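Local structure of hypothetical protein yihE (1ZYL) at residues M122-Q134 and Q244-S256. The protein phosphorylates serine and threonine residues of proteins, itself included, using ATP, and probably protects the cell from stress linked to reactive oxygen species. Numbering follows the deposited sequence.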
ATOM      1  N   MET A 122     -12.065   0.004 -15.351  1.00 46.11           N
ATOM      2  CA  MET A 122     -10.967   0.944 -15.171  1.00 43.46           C
ATOM      3  C   MET A 122     -11.567   2.324 -14.952  1.00 40.56           C
ATOM      4  O   MET A 122     -11.185   3.032 -14.033  1.00 39.31           O
ATOM      5  CB  MET A 122     -10.091   0.968 -16.424  1.00 45.16           C
ATOM      6  CG  MET A 122      -8.697   1.507 -16.207  1.00 45.40           C
ATOM      7  SD  MET A 122      -7.594   0.203 -15.680  1.00 49.07           S
ATOM      8  CE  MET A 122      -7.166  -0.543 -17.268  1.00 44.27           C
ATOM      9  N   GLU A 123     -12.511   2.695 -15.810  1.00 39.06           N
ATOM     10  CA  GLU A 123     -13.170   3.991 -15.715  1.00 38.30           C
ATOM     11  C   GLU A 123     -13.923   4.149 -14.409  1.00 36.93           C
ATOM     12  O   GLU A 123     -13.838   5.195 -13.771  1.00 36.95           O
ATOM     13  CB  GLU A 123     -14.137   4.196 -16.880  1.00 39.80           C
ATOM     14  CG  GLU A 123     -13.462   4.456 -18.209  1.00 44.22           C
ATOM     15  CD  GLU A 123     -14.441   4.916 -19.273  1.00 48.79           C
ATOM     16  OE1 GLU A 123     -15.413   4.176 -19.544  1.00 49.88           O
ATOM     17  OE2 GLU A 123     -14.239   6.015 -19.837  1.00 49.71           O
ATOM     18  N   ALA A 124     -14.666   3.114 -14.018  1.00 35.52           N
ATOM     19  CA  ALA A 124     -15.429   3.142 -12.770  1.00 32.90           C
ATOM     20  C   ALA A 124     -14.474   3.328 -11.597  1.00 32.30           C
ATOM     21  O   ALA A 124     -14.781   4.053 -10.650  1.00 33.28           O
ATOM     22  CB  ALA A 124     -16.214   1.851 -12.598  1.00 30.44           C
ATOM     23  N   VAL A 125     -13.320   2.666 -11.663  1.00 30.40           N
ATOM     24  CA  VAL A 125     -12.312   2.770 -10.609  1.00 28.69           C
ATOM     25  C   VAL A 125     -11.666   4.148 -10.652  1.00 27.64           C
ATOM     26  O   VAL A 125     -11.480   4.781  -9.626  1.00 27.49           O
ATOM     27  CB  VAL A 125     -11.217   1.658 -10.752  1.00 28.24           C
ATOM     28  CG1 VAL A 125      -9.963   2.038  -9.996  1.00 27.20           C
ATOM     29  CG2 VAL A 125     -11.740   0.348 -10.200  1.00 26.42           C
ATOM     30  N   GLY A 126     -11.332   4.615 -11.846  1.00 29.54           N
ATOM     31  CA  GLY A 126     -10.716   5.922 -11.973  1.00 31.67           C
ATOM     32  C   GLY A 126     -11.651   7.014 -11.496  1.00 33.08           C
ATOM     33  O   GLY A 126     -11.222   8.012 -10.908  1.00 33.51           O
ATOM     34  N   ARG A 127     -12.939   6.818 -11.751  1.00 34.01           N
ATOM     35  CA  ARG A 127     -13.957   7.777 -11.356  1.00 35.81           C
ATOM     36  C   ARG A 127     -14.120   7.842  -9.829  1.00 36.02           C
ATOM     37  O   ARG A 127     -14.149   8.929  -9.259  1.00 36.97           O
ATOM     38  CB  ARG A 127     -15.284   7.422 -12.025  1.00 36.85           C
ATOM     39  CG  ARG A 127     -16.412   8.358 -11.687  1.00 38.88           C
ATOM     40  CD  ARG A 127     -17.686   7.936 -12.390  1.00 41.68           C
ATOM     41  NE  ARG A 127     -18.857   8.165 -11.549  1.00 44.42           N
ATOM     42  CZ  ARG A 127     -19.124   7.478 -10.438  1.00 44.74           C
ATOM     43  NH1 ARG A 127     -18.300   6.513 -10.038  1.00 42.00           N
ATOM     44  NH2 ARG A 127     -20.211   7.764  -9.725  1.00 43.33           N
ATOM     45  N   TYR A 128     -14.220   6.690  -9.172  1.00 35.03           N
ATOM     46  CA  TYR A 128     -14.358   6.656  -7.720  1.00 35.16           C
ATOM     47  C   TYR A 128     -13.083   7.158  -7.072  1.00 34.39           C
ATOM     48  O   TYR A 128     -13.109   7.747  -5.993  1.00 35.89           O
ATOM     49  CB  TYR A 128     -14.658   5.236  -7.242  1.00 38.74           C
ATOM     50  CG  TYR A 128     -16.135   4.912  -7.202  1.00 44.40           C
ATOM     51  CD1 TYR A 128     -16.598   3.627  -7.491  1.00 46.06           C
ATOM     52  CD2 TYR A 128     -17.070   5.889  -6.854  1.00 45.38           C
ATOM     53  CE1 TYR A 128     -17.959   3.323  -7.434  1.00 47.88           C
ATOM     54  CE2 TYR A 128     -18.428   5.596  -6.792  1.00 47.29           C
ATOM     55  CZ  TYR A 128     -18.867   4.313  -7.082  1.00 48.54           C
ATOM     56  OH  TYR A 128     -20.210   4.021  -7.003  1.00 49.89           O
ATOM     57  N   LEU A 129     -11.965   6.918  -7.743  1.00 31.76           N
ATOM     58  CA  LEU A 129     -10.663   7.356  -7.263  1.00 29.93           C
ATOM     59  C   LEU A 129     -10.653   8.892  -7.269  1.00 28.99           C
ATOM     60  O   LEU A 129      -9.974   9.536  -6.469  1.00 26.72           O
ATOM     61  CB  LEU A 129      -9.581   6.806  -8.194  1.00 27.93           C
ATOM     62  CG  LEU A 129      -8.361   6.088  -7.614  1.00 27.75           C
ATOM     63  CD1 LEU A 129      -8.708   5.375  -6.311  1.00 28.36           C
ATOM     64  CD2 LEU A 129      -7.849   5.092  -8.653  1.00 25.83           C
ATOM     65  N   GLY A 130     -11.429   9.465  -8.183  1.00 29.59           N
ATOM     66  CA  GLY A 130     -11.509  10.906  -8.288  1.00 30.25           C
ATOM     67  C   GLY A 130     -12.348  11.459  -7.160  1.00 30.69           C
ATOM     68  O   GLY A 130     -12.086  12.550  -6.659  1.00 30.50           O
ATOM     69  N   ARG A 131     -13.370  10.712  -6.761  1.00 31.64           N
ATOM     70  CA  ARG A 131     -14.208  11.163  -5.669  1.00 33.08           C
ATOM     71  C   ARG A 131     -13.465  10.912  -4.359  1.00 32.54           C
ATOM     72  O   ARG A 131     -13.669  11.626  -3.374  1.00 34.14           O
ATOM     73  CB  ARG A 131     -15.547  10.425  -5.663  1.00 35.95           C
ATOM     74  CG  ARG A 131     -16.494  10.932  -4.573  1.00 40.97           C
ATOM     75  CD  ARG A 131     -17.793  10.142  -4.496  1.00 43.70           C
ATOM     76  NE  ARG A 131     -18.658  10.370  -5.649  1.00 47.34           N
ATOM     77  CZ  ARG A 131     -19.845   9.797  -5.813  1.00 49.80           C
ATOM     78  NH1 ARG A 131     -20.571  10.061  -6.889  1.00 52.02           N
ATOM     79  NH2 ARG A 131     -20.307   8.952  -4.901  1.00 51.91           N
ATOM     80  N   MET A 132     -12.588   9.908  -4.359  1.00 29.45           N
ATOM     81  CA  MET A 132     -11.817   9.576  -3.166  1.00 26.12           C
ATOM     82  C   MET A 132     -10.871  10.712  -2.861  1.00 25.83           C
ATOM     83  O   MET A 132     -10.860  11.238  -1.751  1.00 25.69           O
ATOM     84  CB  MET A 132     -11.008   8.296  -3.362  1.00 24.25           C
ATOM     85  CG  MET A 132     -10.541   7.667  -2.049  1.00 21.03           C
ATOM     86  SD  MET A 132      -9.110   6.582  -2.220  1.00 16.12           S
ATOM     87  CE  MET A 132      -9.865   5.129  -2.858  1.00 14.34           C
ATOM     88  N   HIS A 133     -10.076  11.090  -3.857  1.00 27.49           N
ATOM     89  CA  HIS A 133      -9.118  12.182  -3.697  1.00 28.55           C
ATOM     90  C   HIS A 133      -9.815  13.505  -3.446  1.00 29.19           C
ATOM     91  O   HIS A 133      -9.209  14.435  -2.905  1.00 27.62           O
ATOM     92  CB  HIS A 133      -8.221  12.292  -4.925  1.00 29.06           C
ATOM     93  CG  HIS A 133      -7.275  11.146  -5.071  1.00 27.82           C
ATOM     94  ND1 HIS A 133      -6.223  11.157  -5.957  1.00 28.24           N
ATOM     95  CD2 HIS A 133      -7.221   9.951  -4.437  1.00 28.40           C
ATOM     96  CE1 HIS A 133      -5.558  10.020  -5.862  1.00 29.99           C
ATOM     97  NE2 HIS A 133      -6.143   9.271  -4.945  1.00 30.05           N
ATOM     98  N   GLN A 134     -11.087  13.581  -3.844  1.00 28.98           N
ATOM     99  CA  GLN A 134     -11.885  14.779  -3.628  1.00 29.15           C
ATOM    100  C   GLN A 134     -12.028  14.920  -2.118  1.00 30.02           C
ATOM    101  O   GLN A 134     -11.877  16.013  -1.568  1.00 30.23           O
ATOM    102  CB  GLN A 134     -13.261  14.621  -4.258  1.00 30.57           C
ATOM    103  CG  GLN A 134     -14.100  15.886  -4.233  1.00 30.79           C
ATOM    104  CD  GLN A 134     -15.495  15.671  -4.789  1.00 29.88           C
ATOM    105  OE1 GLN A 134     -16.202  16.627  -5.087  1.00 30.10           O
ATOM    106  NE2 GLN A 134     -15.900  14.416  -4.920  1.00 29.60           N
ATOM    107  N   GLN A 244      -5.099   3.719 -21.352  1.00 34.05           N
ATOM    108  CA  GLN A 244      -5.682   3.502 -20.026  1.00 32.01           C
ATOM    109  C   GLN A 244      -5.448   4.761 -19.221  1.00 31.24           C
ATOM    110  O   GLN A 244      -6.366   5.316 -18.620  1.00 30.68           O
ATOM    111  CB  GLN A 244      -5.010   2.349 -19.291  1.00 30.93           C
ATOM    112  CG  GLN A 244      -4.907   1.084 -20.073  1.00 32.60           C
ATOM    113  CD  GLN A 244      -4.177   0.010 -19.302  1.00 34.13           C
ATOM    114  OE1 GLN A 244      -3.320   0.307 -18.465  1.00 36.67           O
ATOM    115  NE2 GLN A 244      -4.499  -1.249 -19.585  1.00 33.70           N
ATOM    116  N   LEU A 245      -4.203   5.211 -19.211  1.00 30.39           N
ATOM    117  CA  LEU A 245      -3.876   6.413 -18.476  1.00 30.96           C
ATOM    118  C   LEU A 245      -4.780   7.524 -18.982  1.00 31.75           C
ATOM    119  O   LEU A 245      -5.461   8.200 -18.216  1.00 33.22           O
ATOM    120  CB  LEU A 245      -2.410   6.793 -18.688  1.00 27.91           C
ATOM    121  CG  LEU A 245      -1.995   8.017 -17.875  1.00 26.01           C
ATOM    122  CD1 LEU A 245      -2.452   7.838 -16.436  1.00 23.33           C
ATOM    123  CD2 LEU A 245      -0.493   8.208 -17.951  1.00 24.87           C
ATOM    124  N   GLU A 246      -4.789   7.696 -20.291  1.00 31.38           N
ATOM    125  CA  GLU A 246      -5.603   8.720 -20.905  1.00 30.56           C
ATOM    126  C   GLU A 246      -7.064   8.535 -20.478  1.00 29.85           C
ATOM    127  O   GLU A 246      -7.774   9.512 -20.226  1.00 30.07           O
ATOM    128  CB  GLU A 246      -5.444   8.611 -22.423  1.00 31.92           C
ATOM    129  CG  GLU A 246      -5.997   9.761 -23.247  1.00 34.53           C
ATOM    130  CD  GLU A 246      -5.488   9.730 -24.691  1.00 35.39           C
ATOM    131  OE1 GLU A 246      -6.098  10.386 -25.564  1.00 36.69           O
ATOM    132  OE2 GLU A 246      -4.469   9.057 -24.951  1.00 33.07           O
ATOM    133  N   THR A 247      -7.493   7.282 -20.352  1.00 27.95           N
ATOM    134  CA  THR A 247      -8.876   6.966 -19.996  1.00 28.46           C
ATOM    135  C   THR A 247      -9.272   7.153 -18.536  1.00 30.27           C
ATOM    136  O   THR A 247     -10.318   7.739 -18.241  1.00 30.46           O
ATOM    137  CB  THR A 247      -9.234   5.519 -20.407  1.00 27.18           C
ATOM    138  OG1 THR A 247      -9.301   5.435 -21.833  1.00 24.66           O
ATOM    139  CG2 THR A 247     -10.570   5.104 -19.825  1.00 27.03           C
ATOM    140  N   ILE A 248      -8.454   6.646 -17.620  1.00 31.38           N
ATOM    141  CA  ILE A 248      -8.773   6.769 -16.206  1.00 30.79           C
ATOM    142  C   ILE A 248      -8.749   8.232 -15.759  1.00 30.23           C
ATOM    143  O   ILE A 248      -9.431   8.596 -14.808  1.00 31.49           O
ATOM    144  CB  ILE A 248      -7.811   5.914 -15.314  1.00 30.32           C
ATOM    145  CG1 ILE A 248      -6.482   6.628 -15.119  1.00 29.33           C
ATOM    146  CG2 ILE A 248      -7.580   4.548 -15.937  1.00 29.46           C
ATOM    147  CD1 ILE A 248      -6.456   7.503 -13.894  1.00 29.58           C
ATOM    148  N   ILE A 249      -7.977   9.071 -16.445  1.00 29.66           N
ATOM    149  CA  ILE A 249      -7.909  10.483 -16.092  1.00 31.34           C
ATOM    150  C   ILE A 249      -9.175  11.202 -16.530  1.00 32.99           C
ATOM    151  O   ILE A 249      -9.623  12.134 -15.871  1.00 32.86           O
ATOM    152  CB  ILE A 249      -6.722  11.204 -16.760  1.00 32.15           C
ATOM    153  CG1 ILE A 249      -5.410  10.499 -16.431  1.00 32.82           C
ATOM    154  CG2 ILE A 249      -6.654  12.649 -16.255  1.00 31.74           C
ATOM    155  CD1 ILE A 249      -4.202  11.111 -17.106  1.00 32.88           C
ATOM    156  N   GLU A 250      -9.744  10.771 -17.651  1.00 34.63           N
ATOM    157  CA  GLU A 250     -10.960  11.387 -18.165  1.00 35.80           C
ATOM    158  C   GLU A 250     -12.119  11.094 -17.224  1.00 35.53           C
ATOM    159  O   GLU A 250     -13.046  11.898 -17.094  1.00 36.24           O
ATOM    160  CB  GLU A 250     -11.286  10.854 -19.558  1.00 38.65           C
ATOM    161  CG  GLU A 250     -12.456  11.564 -20.214  1.00 42.21           C
ATOM    162  CD  GLU A 250     -12.166  13.031 -20.456  1.00 45.61           C
ATOM    163  OE1 GLU A 250     -13.084  13.764 -20.883  1.00 46.74           O
ATOM    164  OE2 GLU A 250     -11.010  13.450 -20.221  1.00 47.12           O
ATOM    165  N   ALA A 251     -12.070   9.935 -16.576  1.00 33.66           N
ATOM    166  CA  ALA A 251     -13.112   9.555 -15.632  1.00 33.24           C
ATOM    167  C   ALA A 251     -12.790  10.188 -14.286  1.00 31.94           C
ATOM    168  O   ALA A 251     -13.653  10.750 -13.619  1.00 32.88           O
ATOM    169  CB  ALA A 251     -13.179   8.043 -15.500  1.00 33.29           C
ATOM    170  N   TYR A 252     -11.527  10.094 -13.905  1.00 30.26           N
ATOM    171  CA  TYR A 252     -11.055  10.654 -12.658  1.00 30.37           C
ATOM    172  C   TYR A 252     -11.433  12.127 -12.562  1.00 30.33           C
ATOM    173  O   TYR A 252     -11.997  12.559 -11.558  1.00 30.86           O
ATOM    174  CB  TYR A 252      -9.532  10.479 -12.572  1.00 29.43           C
ATOM    175  CG  TYR A 252      -8.868  11.043 -11.332  1.00 27.42           C
ATOM    176  CD1 TYR A 252      -8.513  12.395 -11.248  1.00 25.51           C
ATOM    177  CD2 TYR A 252      -8.558  10.217 -10.258  1.00 25.42           C
ATOM    178  CE1 TYR A 252      -7.858  12.904 -10.123  1.00 22.14           C
ATOM    179  CE2 TYR A 252      -7.908  10.717  -9.129  1.00 23.34           C
ATOM    180  CZ  TYR A 252      -7.559  12.054  -9.067  1.00 21.24           C
ATOM    181  OH  TYR A 252      -6.914  12.525  -7.950  1.00 16.80           O
ATOM    182  N   GLU A 253     -11.144  12.890 -13.611  1.00 30.32           N
ATOM    183  CA  GLU A 253     -11.439  14.323 -13.606  1.00 31.26           C
ATOM    184  C   GLU A 253     -12.896  14.731 -13.365  1.00 31.49           C
ATOM    185  O   GLU A 253     -13.184  15.921 -13.208  1.00 30.03           O
ATOM    186  CB  GLU A 253     -10.931  14.980 -14.893  1.00 30.00           C
ATOM    187  CG  GLU A 253      -9.437  14.799 -15.094  1.00 31.87           C
ATOM    188  CD  GLU A 253      -8.759  16.008 -15.688  1.00 32.14           C
ATOM    189  OE1 GLU A 253      -9.163  16.452 -16.787  1.00 34.06           O
ATOM    190  OE2 GLU A 253      -7.813  16.511 -15.053  1.00 31.28           O
ATOM    191  N   GLU A 254     -13.812  13.766 -13.325  1.00 31.23           N
ATOM    192  CA  GLU A 254     -15.201  14.101 -13.072  1.00 31.04           C
ATOM    193  C   GLU A 254     -15.358  14.683 -11.669  1.00 30.74           C
ATOM    194  O   GLU A 254     -16.211  15.538 -11.448  1.00 30.38           O
ATOM    195  CB  GLU A 254     -16.100  12.872 -13.225  1.00 33.49           C
ATOM    196  CG  GLU A 254     -17.542  13.117 -12.762  1.00 37.86           C
ATOM    197  CD  GLU A 254     -18.437  11.885 -12.865  1.00 41.99           C
ATOM    198  OE1 GLU A 254     -19.575  11.934 -12.353  1.00 43.08           O
ATOM    199  OE2 GLU A 254     -18.015  10.870 -13.458  1.00 44.85           O
ATOM    200  N   PHE A 255     -14.525  14.238 -10.727  1.00 30.76           N
ATOM    201  CA  PHE A 255     -14.602  14.716  -9.342  1.00 31.22           C
ATOM    202  C   PHE A 255     -13.347  15.409  -8.812  1.00 31.19           C
ATOM    203  O   PHE A 255     -13.399  16.115  -7.809  1.00 31.57           O
ATOM    204  CB  PHE A 255     -14.949  13.554  -8.418  1.00 32.00           C
ATOM    205  CG  PHE A 255     -16.244  12.894  -8.754  1.00 33.90           C
ATOM    206  CD1 PHE A 255     -17.448  13.501  -8.436  1.00 33.83           C
ATOM    207  CD2 PHE A 255     -16.263  11.683  -9.438  1.00 35.09           C
ATOM    208  CE1 PHE A 255     -18.657  12.911  -8.799  1.00 35.65           C
ATOM    209  CE2 PHE A 255     -17.470  11.086  -9.805  1.00 35.29           C
ATOM    210  CZ  PHE A 255     -18.666  11.701  -9.487  1.00 33.72           C
ATOM    211  N   SER A 256     -12.218  15.182  -9.468  1.00 31.23           N
ATOM    212  CA  SER A 256     -10.958  15.793  -9.061  1.00 30.74           C
ATOM    213  C   SER A 256     -10.118  16.054 -10.292  1.00 31.56           C
ATOM    214  O   SER A 256      -9.923  15.167 -11.125  1.00 31.31           O
ATOM    215  CB  SER A 256     -10.190  14.880  -8.109  1.00 30.06           C
ATOM    216  OG  SER A 256     -10.759  14.899  -6.818  1.00 32.65           O
TER
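Tyr252 is the knob of this contact: its side chain sits among Gly126, Leu129, Gly130 and His133. With CG anti to the backbone N (chi1 179°), its ring reaches along helix 119-136. CB lies 3.4 Å from Gly126 O. CG and CD2 pass over Gly130, whose CA packs on one face of the ring, 3.9 Å from the ring centroid. This is a CH-pi contact. CE2 comes next to Leu129 O, and CZ lies 3.5 Å from His133 ND1. At the tip, OH is hydrogen-bonded to His133 ND1 near the imidazole plane; either could be the donor. The rings of Tyr252 and His133 also form an offset edge-to-face pair, the Tyr252 edge toward the His133 face, with planes at 82°. His133 NE2 is hydrogen-bonded to Asp229 OD1, so both ring nitrogens are engaged.

The axes of segments 122-134 and 244-252 approach to 7.2 Å. Gly126 and Gly130, with no side chain, bring their backbones close to the other segment. Beyond Tyr252, Ser256 OG donates to Gly130 O (2.7 Å) in the carbonyl plane.

Arg131 lies over one face of the Phe255 ring, and Arg127 CG meets its edge. Phe255 CE2 is over one face of the Arg127 guanidinium, while Arg131 makes an off-centre cation-pi contact with the ring (CZ to centroid 4.8 Å). An alanine at Phe255 is likely to cost Arg131 its cation-pi partner and to open a gap between Arg127 CG and Arg131 CB. Arg127 NE also forms a long salt bridge with Glu254 OE2 (3.4 Å), and Arg131 NH2 is hydrogen-bonded to the backbone O of Glu81. The chemistry is thus divided: in this phosphotransferase-family domain the buried His133 and Tyr252 link the two segments and, through Asp229, helix 228-231, while Arg127, Arg131, Glu254 and Phe255 form a separate, more exposed cluster.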